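Local coordinates for protein similar to yteR (Bacilus subtilis) (Clostridium acetobutylicum, PDB 4WU0) that probably hydrolyses unsaturated rhamnogalacturonan fragments released from pectin, as a family 105 glycoside hydrolase similar to YteR, at residues T53-I58 / K92-K97; Y67-Y72 / R103-N108; Y72-L77 / F117-I122; N79-I84 / G135-A140. One frame throughout, in Å; residues are numbered along the deposited sequence.

Interaction 1. Residues T53-I58 / K92-K97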
# COMPACT_ATOMS: atom_id res chain seq x y z
N THR A 53 3.60 -2.70 -20.10
CA THR A 53 2.63 -1.91 -19.35
C THR A 53 3.19 -0.48 -19.12
O THR A 53 2.51 0.53 -19.37
CB THR A 53 2.29 -2.58 -18.01
OG1 THR A 53 1.70 -3.87 -18.27
CG2 THR A 53 1.31 -1.72 -17.19
N MET A 54 4.43 -0.39 -18.68
CA MET A 54 4.98 0.92 -18.35
C MET A 54 5.31 1.74 -19.59
O MET A 54 5.44 2.95 -19.49
CB MET A 54 6.19 0.81 -17.44
CG MET A 54 5.87 0.27 -16.06
SD MET A 54 4.60 1.19 -15.18
CE MET A 54 5.43 2.73 -15.01
N ASP A 55 5.40 1.10 -20.75
CA ASP A 55 5.61 1.82 -22.00
C ASP A 55 4.47 2.77 -22.32
O ASP A 55 4.64 3.74 -23.08
CB ASP A 55 5.86 0.87 -23.16
CG ASP A 55 7.32 0.39 -23.25
OD1 ASP A 55 8.22 1.05 -22.69
OD2 ASP A 55 7.56 -0.64 -23.91
N THR A 56 3.28 2.51 -21.78
CA THR A 56 2.17 3.45 -21.90
C THR A 56 2.53 4.80 -21.29
O THR A 56 2.12 5.85 -21.81
CB THR A 56 0.92 2.92 -21.17
OG1 THR A 56 0.33 1.88 -21.96
CG2 THR A 56 -0.13 4.01 -20.97
N PHE A 57 3.26 4.75 -20.18
CA PHE A 57 3.49 5.94 -19.36
C PHE A 57 4.82 6.62 -19.61
O PHE A 57 4.90 7.84 -19.54
CB PHE A 57 3.40 5.57 -17.88
CG PHE A 57 2.09 4.97 -17.49
CD1 PHE A 57 0.94 5.74 -17.51
CD2 PHE A 57 1.99 3.64 -17.12
CE1 PHE A 57 -0.31 5.19 -17.18
CE2 PHE A 57 0.76 3.08 -16.77
CZ PHE A 57 -0.39 3.86 -16.79
N ILE A 58 5.87 5.84 -19.84
CA ILE A 58 7.21 6.42 -19.86
C ILE A 58 7.69 6.69 -21.28
O ILE A 58 8.03 5.77 -22.03
CB ILE A 58 8.23 5.52 -19.15
CG1 ILE A 58 7.69 5.03 -17.80
CG2 ILE A 58 9.53 6.26 -18.93
CD1 ILE A 58 7.22 6.15 -16.86
N LYS A 92 17.84 1.07 -18.61
CA LYS A 92 17.41 2.02 -19.64
C LYS A 92 17.23 3.42 -19.09
O LYS A 92 16.58 3.63 -18.07
CB LYS A 92 16.13 1.55 -20.34
CG LYS A 92 16.29 0.25 -21.13
CD LYS A 92 17.37 0.33 -22.21
CE LYS A 92 17.38 -0.93 -23.07
NZ LYS A 92 18.51 -0.99 -24.05
N GLU A 93 17.83 4.39 -19.77
CA GLU A 93 17.91 5.74 -19.25
C GLU A 93 16.54 6.40 -19.03
O GLU A 93 16.39 7.22 -18.13
CB GLU A 93 18.80 6.60 -20.16
CG GLU A 93 19.13 8.00 -19.61
CD GLU A 93 19.86 7.98 -18.26
OE1 GLU A 93 20.35 6.91 -17.83
OE2 GLU A 93 19.94 9.06 -17.62
N LYS A 94 15.55 6.05 -19.84
CA LYS A 94 14.27 6.73 -19.74
C LYS A 94 13.65 6.49 -18.37
O LYS A 94 12.93 7.34 -17.85
CB LYS A 94 13.30 6.33 -20.87
CG LYS A 94 12.67 4.94 -20.77
CD LYS A 94 11.72 4.77 -21.95
CE LYS A 94 10.73 3.61 -21.78
NZ LYS A 94 9.65 3.65 -22.84
N TYR A 95 13.93 5.34 -17.76
CA TYR A 95 13.39 5.05 -16.44
C TYR A 95 14.05 5.95 -15.40
O TYR A 95 13.40 6.45 -14.49
CB TYR A 95 13.60 3.58 -16.07
CG TYR A 95 12.91 2.60 -16.98
CD1 TYR A 95 11.57 2.77 -17.34
CD2 TYR A 95 13.58 1.51 -17.48
CE1 TYR A 95 10.94 1.88 -18.16
CE2 TYR A 95 12.96 0.60 -18.31
CZ TYR A 95 11.64 0.79 -18.65
OH TYR A 95 11.03 -0.14 -19.49
N ARG A 96 15.35 6.12 -15.51
CA ARG A 96 16.08 6.99 -14.60
C ARG A 96 15.60 8.44 -14.75
O ARG A 96 15.42 9.14 -13.74
CB ARG A 96 17.58 6.90 -14.83
CG ARG A 96 18.40 7.77 -13.91
CD ARG A 96 18.39 7.26 -12.49
NE ARG A 96 19.15 8.16 -11.62
CZ ARG A 96 18.62 8.97 -10.70
NH1 ARG A 96 17.31 9.01 -10.49
NH2 ARG A 96 19.43 9.74 -9.97
N LYS A 97 15.37 8.89 -15.98
CA LYS A 97 14.91 10.26 -16.18
C LYS A 97 13.52 10.46 -15.59
O LYS A 97 13.23 11.49 -15.01
CB LYS A 97 14.91 10.64 -17.66
CG LYS A 97 16.30 10.81 -18.25
CD LYS A 97 16.21 11.06 -19.74
CE LYS A 97 17.57 11.31 -20.36
NZ LYS A 97 17.46 11.22 -21.84
O HOH W 1 8.53 0.44 -20.09
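K94 carries this contact with its ammonium group. K94 NZ donates to the backbone O of I58 at 2.8 Å and to D55 OD1 at 3.0 Å, the second bond being a salt bridge. The two acceptors are approached differently: the I58 carbonyl is met in its own plane at a C=O...N angle of 155°, whereas the D55 carboxylate is met from above its plane, 35° out of it. The lysine gets there with CG in the crowded position between backbone N and carbonyl carbon (chi1 74°) and an extended chain beyond, which crosses the D55 side chain at about a right angle. Its methylenes pass over I58, where K94 CG lies 3.9 Å from I58 CG2. In the (alpha/alpha)6 barrel expected of this family, the contact ties segment 53-58 to the first turn of helix 93-108. A water forms a second bridge beside the lysine, giving a proton to D55 OD1 at 2.7 Å and accepting one from Y95 OH at 2.6 Å. OD1 is thereby held twice, which would be expected to keep the carboxylate ionised. Further out, M54 O accepts from both F57 N and I58 N and so shapes the turn that presents the I58 carbonyl. F57 sets its ring edge-to-face against W23, and its backbone hydrogen-bonds to N65.

Interaction 2. Residues Y67-Y72 / R103-N108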
# COMPACT_ATOMS: atom_id res chain seq x y z
N TYR A 67 0.90 12.17 -15.64
CA TYR A 67 1.50 12.71 -14.42
C TYR A 67 1.64 14.21 -14.55
O TYR A 67 2.10 14.69 -15.58
CB TYR A 67 2.87 12.10 -14.23
CG TYR A 67 3.67 12.71 -13.11
CD1 TYR A 67 3.24 12.60 -11.79
CD2 TYR A 67 4.84 13.40 -13.36
CE1 TYR A 67 3.96 13.15 -10.76
CE2 TYR A 67 5.58 13.96 -12.34
CZ TYR A 67 5.14 13.84 -11.03
OH TYR A 67 5.88 14.42 -10.02
N LYS A 68 1.26 14.97 -13.52
CA LYS A 68 1.57 16.40 -13.50
C LYS A 68 2.07 16.72 -12.11
O LYS A 68 1.35 16.61 -11.12
CB LYS A 68 0.37 17.27 -13.88
CG LYS A 68 0.73 18.76 -14.04
CD LYS A 68 -0.44 19.56 -14.64
CE LYS A 68 -0.28 21.06 -14.43
NZ LYS A 68 -1.43 21.82 -15.01
N LEU A 69 3.34 17.06 -12.05
CA LEU A 69 4.03 17.33 -10.81
C LEU A 69 3.30 18.38 -9.97
O LEU A 69 3.17 18.23 -8.75
CB LEU A 69 5.45 17.78 -11.13
CG LEU A 69 6.35 18.09 -9.94
CD1 LEU A 69 7.78 17.77 -10.29
CD2 LEU A 69 6.21 19.54 -9.56
N GLU A 70 2.86 19.45 -10.63
CA GLU A 70 2.25 20.58 -9.94
C GLU A 70 0.90 20.28 -9.27
O GLU A 70 0.39 21.12 -8.54
CB GLU A 70 2.12 21.77 -10.90
CG GLU A 70 3.46 22.39 -11.28
CD GLU A 70 4.24 21.60 -12.33
OE1 GLU A 70 3.67 20.66 -12.94
OE2 GLU A 70 5.43 21.93 -12.54
N GLU A 71 0.33 19.11 -9.50
CA GLU A 71 -0.85 18.72 -8.75
C GLU A 71 -0.50 18.34 -7.32
O GLU A 71 -1.38 18.32 -6.45
CB GLU A 71 -1.57 17.55 -9.44
CG GLU A 71 -2.30 18.04 -10.68
CD GLU A 71 -2.90 16.93 -11.52
OE1 GLU A 71 -2.75 15.74 -11.15
OE2 GLU A 71 -3.53 17.28 -12.55
N TYR A 72 0.77 18.02 -7.09
CA TYR A 72 1.27 17.59 -5.78
C TYR A 72 0.33 16.54 -5.16
O TYR A 72 -0.21 16.71 -4.08
CB TYR A 72 1.54 18.81 -4.87
CG TYR A 72 2.77 19.56 -5.32
CD1 TYR A 72 4.02 18.98 -5.22
CD2 TYR A 72 2.69 20.81 -5.91
CE1 TYR A 72 5.15 19.61 -5.64
CE2 TYR A 72 3.83 21.47 -6.35
CZ TYR A 72 5.05 20.86 -6.21
OH TYR A 72 6.19 21.50 -6.65
N ARG A 103 11.15 12.48 -8.39
CA ARG A 103 11.88 12.96 -7.22
C ARG A 103 11.77 14.47 -7.07
O ARG A 103 11.77 14.99 -5.94
CB ARG A 103 13.35 12.52 -7.31
CG ARG A 103 14.26 13.11 -6.26
CD ARG A 103 13.89 12.67 -4.86
NE ARG A 103 14.81 13.23 -3.88
CZ ARG A 103 14.74 14.48 -3.42
NH1 ARG A 103 13.78 15.30 -3.84
NH2 ARG A 103 15.60 14.90 -2.51
N LYS A 104 11.69 15.19 -8.19
CA LYS A 104 11.54 16.64 -8.15
C LYS A 104 10.25 17.07 -7.42
O LYS A 104 10.20 18.13 -6.83
CB LYS A 104 11.61 17.23 -9.57
CG LYS A 104 11.43 18.73 -9.67
CD LYS A 104 12.45 19.45 -8.82
CE LYS A 104 12.41 20.96 -9.01
NZ LYS A 104 13.12 21.65 -7.90
N GLN A 105 9.21 16.24 -7.43
CA GLN A 105 7.99 16.57 -6.70
C GLN A 105 8.25 16.72 -5.20
O GLN A 105 7.67 17.56 -4.53
CB GLN A 105 6.93 15.49 -6.91
CG GLN A 105 5.58 15.86 -6.31
CD GLN A 105 4.49 14.86 -6.63
OE1 GLN A 105 4.39 14.35 -7.74
NE2 GLN A 105 3.64 14.59 -5.63
N ILE A 106 9.15 15.89 -4.68
CA ILE A 106 9.46 15.89 -3.26
C ILE A 106 10.10 17.20 -2.82
O ILE A 106 9.95 17.61 -1.67
CB ILE A 106 10.30 14.64 -2.90
CG1 ILE A 106 9.41 13.42 -3.01
CG2 ILE A 106 10.88 14.73 -1.50
CD1 ILE A 106 10.15 12.08 -3.00
N ASP A 107 10.78 17.88 -3.74
CA ASP A 107 11.43 19.15 -3.42
C ASP A 107 10.49 20.17 -2.78
O ASP A 107 10.86 20.81 -1.79
CB ASP A 107 12.03 19.78 -4.68
CG ASP A 107 13.22 19.01 -5.21
OD1 ASP A 107 13.64 18.04 -4.58
OD2 ASP A 107 13.77 19.42 -6.26
N ASN A 108 9.29 20.32 -3.34
CA ASN A 108 8.39 21.37 -2.89
C ASN A 108 7.00 20.86 -2.53
O ASN A 108 6.10 21.66 -2.30
CB ASN A 108 8.25 22.44 -3.97
CG ASN A 108 9.57 23.13 -4.28
OD1 ASN A 108 10.20 23.70 -3.39
ND2 ASN A 108 10.01 23.06 -5.53
O HOH W 2 1.61 15.11 -8.49
O HOH W 3 8.72 20.34 -6.49
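Q105 OE1 is gripped by one sure donor, Y67 OH, and a less certain water. Y67 OH gives its proton at 2.7 Å to OE1, in the carbonyl plane and on a lone pair (C=O...O angle 135°), and the ring and amide planes lie only 14° apart. The water lies 3.0 Å from Q105 OE1 and also reaches K68 O, with more acceptors nearby than protons to give. An extended Q105 side chain, with CG anti to the backbone N (chi1 -173°), delivers the amide between Y67 and Y72. The Y72 ring stands almost perpendicular to that amide, and its CD1 lies 3.7 Å from Q105 CG. Along the ring edge, Y72 CE1 meets Q105 O in plane at 3.4 Å. One face of Y72 carries L69 O, 3.6 Å above the ring centre; the opposite face has N108 O near its rim. A second water joins Y72 OH at 2.8 Å to K104 O, with weak bonds from N108 N and ND2. L69 adds apolar cover, its CD1 3.8 Å from K104 CG. The 67-72 loop of the helical fold is thus fastened to the C-terminal part of helix 93-108. With OE1 accepting from Y67, NE2 faces H109 ND1 as donor and, weakly, N73 O; this implies that H109 is probably unprotonated at ND1, its hydrogen on the NE2 that meets W118 O.

Interaction 3. Residues Y72-L77 / F117-I122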
# COMPACT_ATOMS: atom_id res chain seq x y z
N TYR A 72 0.77 18.02 -7.09
CA TYR A 72 1.27 17.59 -5.78
C TYR A 72 0.33 16.54 -5.16
O TYR A 72 -0.21 16.71 -4.08
CB TYR A 72 1.54 18.81 -4.87
CG TYR A 72 2.77 19.56 -5.32
CD1 TYR A 72 4.02 18.98 -5.22
CD2 TYR A 72 2.69 20.81 -5.91
CE1 TYR A 72 5.15 19.61 -5.64
CE2 TYR A 72 3.83 21.47 -6.35
CZ TYR A 72 5.05 20.86 -6.21
OH TYR A 72 6.19 21.50 -6.65
N ASN A 73 0.15 15.46 -5.90
CA ASN A 73 -0.68 14.33 -5.51
C ASN A 73 0.26 13.23 -5.04
O ASN A 73 1.05 12.72 -5.82
CB ASN A 73 -1.50 13.86 -6.72
CG ASN A 73 -2.41 12.68 -6.41
OD1 ASN A 73 -2.21 11.95 -5.43
ND2 ASN A 73 -3.40 12.45 -7.28
N ILE A 74 0.24 12.88 -3.75
CA ILE A 74 1.21 11.91 -3.25
C ILE A 74 1.06 10.54 -3.92
O ILE A 74 2.05 9.80 -4.05
CB ILE A 74 1.16 11.79 -1.70
CG1 ILE A 74 2.50 11.30 -1.14
CG2 ILE A 74 0.03 10.89 -1.23
CD1 ILE A 74 3.56 12.35 -1.13
N ASP A 75 -0.15 10.21 -4.36
CA ASP A 75 -0.43 8.93 -5.04
C ASP A 75 0.44 8.77 -6.25
O ASP A 75 0.80 7.64 -6.62
CB ASP A 75 -1.87 8.78 -5.51
CG ASP A 75 -2.86 8.60 -4.38
OD1 ASP A 75 -2.46 8.26 -3.26
OD2 ASP A 75 -4.06 8.82 -4.63
N HIS A 76 0.76 9.88 -6.91
CA HIS A 76 1.52 9.86 -8.16
C HIS A 76 2.98 9.43 -8.00
O HIS A 76 3.65 9.21 -9.01
CB HIS A 76 1.49 11.23 -8.82
CG HIS A 76 0.20 11.52 -9.50
ND1 HIS A 76 -0.86 10.64 -9.48
CD2 HIS A 76 -0.21 12.57 -10.24
CE1 HIS A 76 -1.87 11.14 -10.18
NE2 HIS A 76 -1.49 12.31 -10.65
N LEU A 77 3.47 9.30 -6.77
CA LEU A 77 4.83 8.81 -6.53
C LEU A 77 4.94 7.29 -6.48
O LEU A 77 6.02 6.75 -6.66
CB LEU A 77 5.40 9.42 -5.25
CG LEU A 77 5.46 10.94 -5.26
CD1 LEU A 77 6.06 11.42 -3.96
CD2 LEU A 77 6.26 11.49 -6.44
N PHE A 117 4.24 15.16 4.46
CA PHE A 117 3.60 15.49 3.19
C PHE A 117 2.06 15.56 3.33
O PHE A 117 1.43 14.62 3.84
CB PHE A 117 3.90 14.41 2.15
CG PHE A 117 5.36 14.24 1.80
CD1 PHE A 117 6.17 15.33 1.51
CD2 PHE A 117 5.90 12.97 1.70
CE1 PHE A 117 7.51 15.15 1.16
CE2 PHE A 117 7.23 12.78 1.35
CZ PHE A 117 8.03 13.87 1.08
N TRP A 118 1.47 16.62 2.83
CA TRP A 118 0.04 16.63 2.57
C TRP A 118 -0.31 15.49 1.60
O TRP A 118 0.44 15.19 0.67
CB TRP A 118 -0.39 17.91 1.87
CG TRP A 118 -0.32 19.17 2.65
CD1 TRP A 118 0.09 19.32 3.95
CD2 TRP A 118 -0.69 20.47 2.19
NE1 TRP A 118 -0.01 20.64 4.32
CE2 TRP A 118 -0.46 21.37 3.25
CE3 TRP A 118 -1.17 20.96 0.98
CZ2 TRP A 118 -0.73 22.73 3.15
CZ3 TRP A 118 -1.43 22.32 0.86
CH2 TRP A 118 -1.21 23.19 1.94
N HIS A 119 -1.46 14.87 1.81
CA HIS A 119 -1.88 13.80 0.92
C HIS A 119 -1.97 14.28 -0.55
O HIS A 119 -1.46 13.61 -1.48
CB HIS A 119 -3.21 13.24 1.38
CG HIS A 119 -3.54 11.96 0.70
ND1 HIS A 119 -2.72 10.86 0.80
CD2 HIS A 119 -4.53 11.63 -0.16
CE1 HIS A 119 -3.21 9.89 0.05
NE2 HIS A 119 -4.30 10.33 -0.54
N LYS A 120 -2.59 15.43 -0.78
CA LYS A 120 -2.61 16.06 -2.10
C LYS A 120 -2.74 17.56 -1.90
O LYS A 120 -3.20 18.03 -0.86
CB LYS A 120 -3.79 15.62 -2.97
CG LYS A 120 -3.97 14.12 -3.16
CD LYS A 120 -5.10 13.81 -4.14
CE LYS A 120 -5.33 12.31 -4.25
NZ LYS A 120 -6.41 12.02 -5.21
N ASN A 121 -2.39 18.33 -2.92
CA ASN A 121 -2.62 19.78 -2.87
C ASN A 121 -4.10 20.10 -2.59
O ASN A 121 -4.40 21.08 -1.89
CB ASN A 121 -2.17 20.45 -4.17
CG ASN A 121 -1.32 21.69 -3.95
OD1 ASN A 121 -0.82 21.96 -2.85
ND2 ASN A 121 -1.12 22.45 -5.02
N ILE A 122 -5.02 19.27 -3.10
CA ILE A 122 -6.45 19.51 -2.90
C ILE A 122 -6.93 19.09 -1.51
O ILE A 122 -8.09 19.33 -1.15
CB ILE A 122 -7.36 18.81 -3.95
CG1 ILE A 122 -7.13 17.30 -3.93
CG2 ILE A 122 -7.16 19.42 -5.33
CD1 ILE A 122 -8.16 16.55 -4.74
O HOH W 4 -4.99 10.03 -6.81
O HOH W 5 -5.77 9.25 -2.71
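Two backbone hydrogen bonds join segments 72-77 and 117-122 in a single antiparallel bridge. I74 N donates to H119 O at 2.9 Å, at an N-H...O angle of 159° and nearly along the C=O axis; N121 N donates to Y72 O at 3.0 Å, but from above the carbonyl plane and more bent, at 135°. They flank N73 and K120, a non-hydrogen-bonded pair with CA atoms 4.3 Å apart, and link two loops of the expected (alpha/alpha)6 barrel. Beyond the bridge an Asx turn, N73 OD1 accepting from D75 N, opens the helical turn of 74-77. N73 and the extended K120 lie side by side. At their tips a water takes protons from N73 ND2 and K120 NZ and gives one to D75 OD2, spanning the 4.0 Å between D75 OD2 and K120 NZ. Another water donates to D75 OD2 and sits in the plane of the H119 ring beside NE2. D75 is thus linked through water to K120 and H119, with K120 probably stabilising its charge. H119 also stacks on W128. I74 crosses F117 and H119 at about right angles: CD1 lies 3.7 Å from F117 CD2, while CG2 comes within 3.4 Å of H119 ND1.

Interaction 4. Residues N79-I84 / G135-A140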
# COMPACT_ATOMS: atom_id res chain seq x y z
N ASN A 79 4.23 4.77 -8.35
CA ASN A 79 4.70 4.06 -9.53
C ASN A 79 6.20 4.26 -9.79
O ASN A 79 6.78 3.59 -10.62
CB ASN A 79 3.86 4.45 -10.75
CG ASN A 79 2.46 3.89 -10.71
OD1 ASN A 79 2.14 3.01 -9.91
ND2 ASN A 79 1.61 4.40 -11.58
N GLY A 80 6.84 5.15 -9.03
CA GLY A 80 8.27 5.22 -9.06
C GLY A 80 8.96 3.95 -8.57
O GLY A 80 10.09 3.66 -8.93
N LYS A 81 8.30 3.19 -7.70
CA LYS A 81 8.89 1.97 -7.19
C LYS A 81 9.15 0.97 -8.30
O LYS A 81 10.25 0.43 -8.40
CB LYS A 81 8.02 1.35 -6.12
CG LYS A 81 7.78 2.25 -4.93
CD LYS A 81 6.66 1.69 -4.09
CE LYS A 81 6.37 2.54 -2.88
NZ LYS A 81 5.24 1.93 -2.10
N ILE A 82 8.15 0.70 -9.15
CA ILE A 82 8.41 -0.19 -10.28
C ILE A 82 9.47 0.39 -11.23
O ILE A 82 10.22 -0.37 -11.85
CB ILE A 82 7.12 -0.62 -11.02
CG1 ILE A 82 7.40 -1.80 -11.98
CG2 ILE A 82 6.46 0.52 -11.73
CD1 ILE A 82 7.70 -3.14 -11.29
N LEU A 83 9.53 1.71 -11.36
CA LEU A 83 10.56 2.32 -12.19
C LEU A 83 11.98 2.04 -11.66
O LEU A 83 12.90 1.84 -12.46
CB LEU A 83 10.34 3.82 -12.35
CG LEU A 83 9.08 4.25 -13.10
CD1 LEU A 83 8.98 5.78 -13.11
CD2 LEU A 83 9.09 3.73 -14.52
N ILE A 84 12.15 2.03 -10.34
CA ILE A 84 13.43 1.64 -9.75
C ILE A 84 13.78 0.23 -10.17
O ILE A 84 14.92 -0.05 -10.57
CB ILE A 84 13.44 1.82 -8.23
CG1 ILE A 84 13.29 3.29 -7.89
CG2 ILE A 84 14.74 1.28 -7.61
CD1 ILE A 84 13.04 3.58 -6.42
N GLY A 135 4.22 7.67 -0.87
CA GLY A 135 5.16 8.78 -0.86
C GLY A 135 6.41 8.47 -0.08
O GLY A 135 7.44 8.22 -0.66
N ALA A 136 6.29 8.48 1.25
CA ALA A 136 7.44 8.21 2.11
C ALA A 136 8.15 6.91 1.75
O ALA A 136 9.38 6.87 1.73
CB ALA A 136 7.00 8.18 3.55
N THR A 137 7.39 5.86 1.45
CA THR A 137 7.98 4.57 1.11
C THR A 137 8.71 4.59 -0.24
O THR A 137 9.77 3.98 -0.39
CB THR A 137 6.94 3.41 1.18
OG1 THR A 137 6.37 3.39 2.49
CG2 THR A 137 7.54 2.06 0.89
N PHE A 138 8.13 5.25 -1.23
CA PHE A 138 8.83 5.42 -2.49
C PHE A 138 10.12 6.21 -2.26
O PHE A 138 11.18 5.86 -2.79
CB PHE A 138 7.99 6.17 -3.51
CG PHE A 138 8.81 6.82 -4.60
CD1 PHE A 138 9.47 6.05 -5.54
CD2 PHE A 138 8.99 8.19 -4.65
CE1 PHE A 138 10.27 6.65 -6.54
CE2 PHE A 138 9.76 8.79 -5.64
CZ PHE A 138 10.39 8.00 -6.59
N TYR A 139 10.00 7.28 -1.48
CA TYR A 139 11.15 8.14 -1.20
C TYR A 139 12.27 7.31 -0.55
O TYR A 139 13.43 7.43 -0.91
CB TYR A 139 10.69 9.32 -0.32
CG TYR A 139 11.69 10.43 -0.09
CD1 TYR A 139 12.84 10.55 -0.87
CD2 TYR A 139 11.45 11.39 0.88
CE1 TYR A 139 13.73 11.56 -0.64
CE2 TYR A 139 12.34 12.40 1.11
CZ TYR A 139 13.48 12.48 0.35
OH TYR A 139 14.37 13.51 0.60
N ALA A 140 11.91 6.41 0.36
CA ALA A 140 12.91 5.54 0.98
C ALA A 140 13.61 4.65 -0.04
O ALA A 140 14.83 4.49 -0.01
CB ALA A 140 12.28 4.69 2.08
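F138 and K81 supply most of the buried surface, with G80 completing the contact where the aromatic ring meets bare backbone. F138 turns its CG anti to the backbone N (chi1 158°), which brings the ring back across to helix 80-90, and CE1 rests 3.5 Å from G80 CA. The ring packs directly on the glycine main chain, F138 CE1 also lying 3.6 Å from G80 C. I84 CD1 touches the same corner, 4.1 Å from F138 CE1. K81 runs the other way, an extended chain crossing F138 obliquely; its CE lies 3.6 Å from F138 N and its NZ 3.8 Å from T137 CG2. No hydrogen bond joins the two segments. The buried ammonium is instead satisfied by N78 OD1 and Y133 O, with a cation-pi contact to the Y133 ring, while T137 OG1 bonds to L132 O and to T212. The segment axes run nearly parallel, 17° apart and 9.8 Å at closest approach, consistent with neighbouring helices of one layer in an (alpha/alpha)6 barrel. Around them, helix 25-41 touches K81 and I82, helix 93-108 packs on I84 and Y139, and helix 152-166 covers A136, T137 and Y139.

The first segments follow in the order of interactions 1 to 4, and the second segments repeat that order later in the chain, so every pair of contacts interleaves. Helix 93-108 serves interactions 1 and 2, near its opposite ends; their centres are about 17 Å apart. Interactions 2 and 3 share Y72, their centres about 8 Å apart, so that loop 67-77 is held by helix 93-108 and by loop 117-122. Interaction 4 is the most deeply placed, touching all three others: L83 meets I58, M54 and Y95, Y139 meets I106, and F138 meets L77. Successive helices 44-54, 80-90, 93-108 and 129-146 are thereby stitched into one section of the expected barrel.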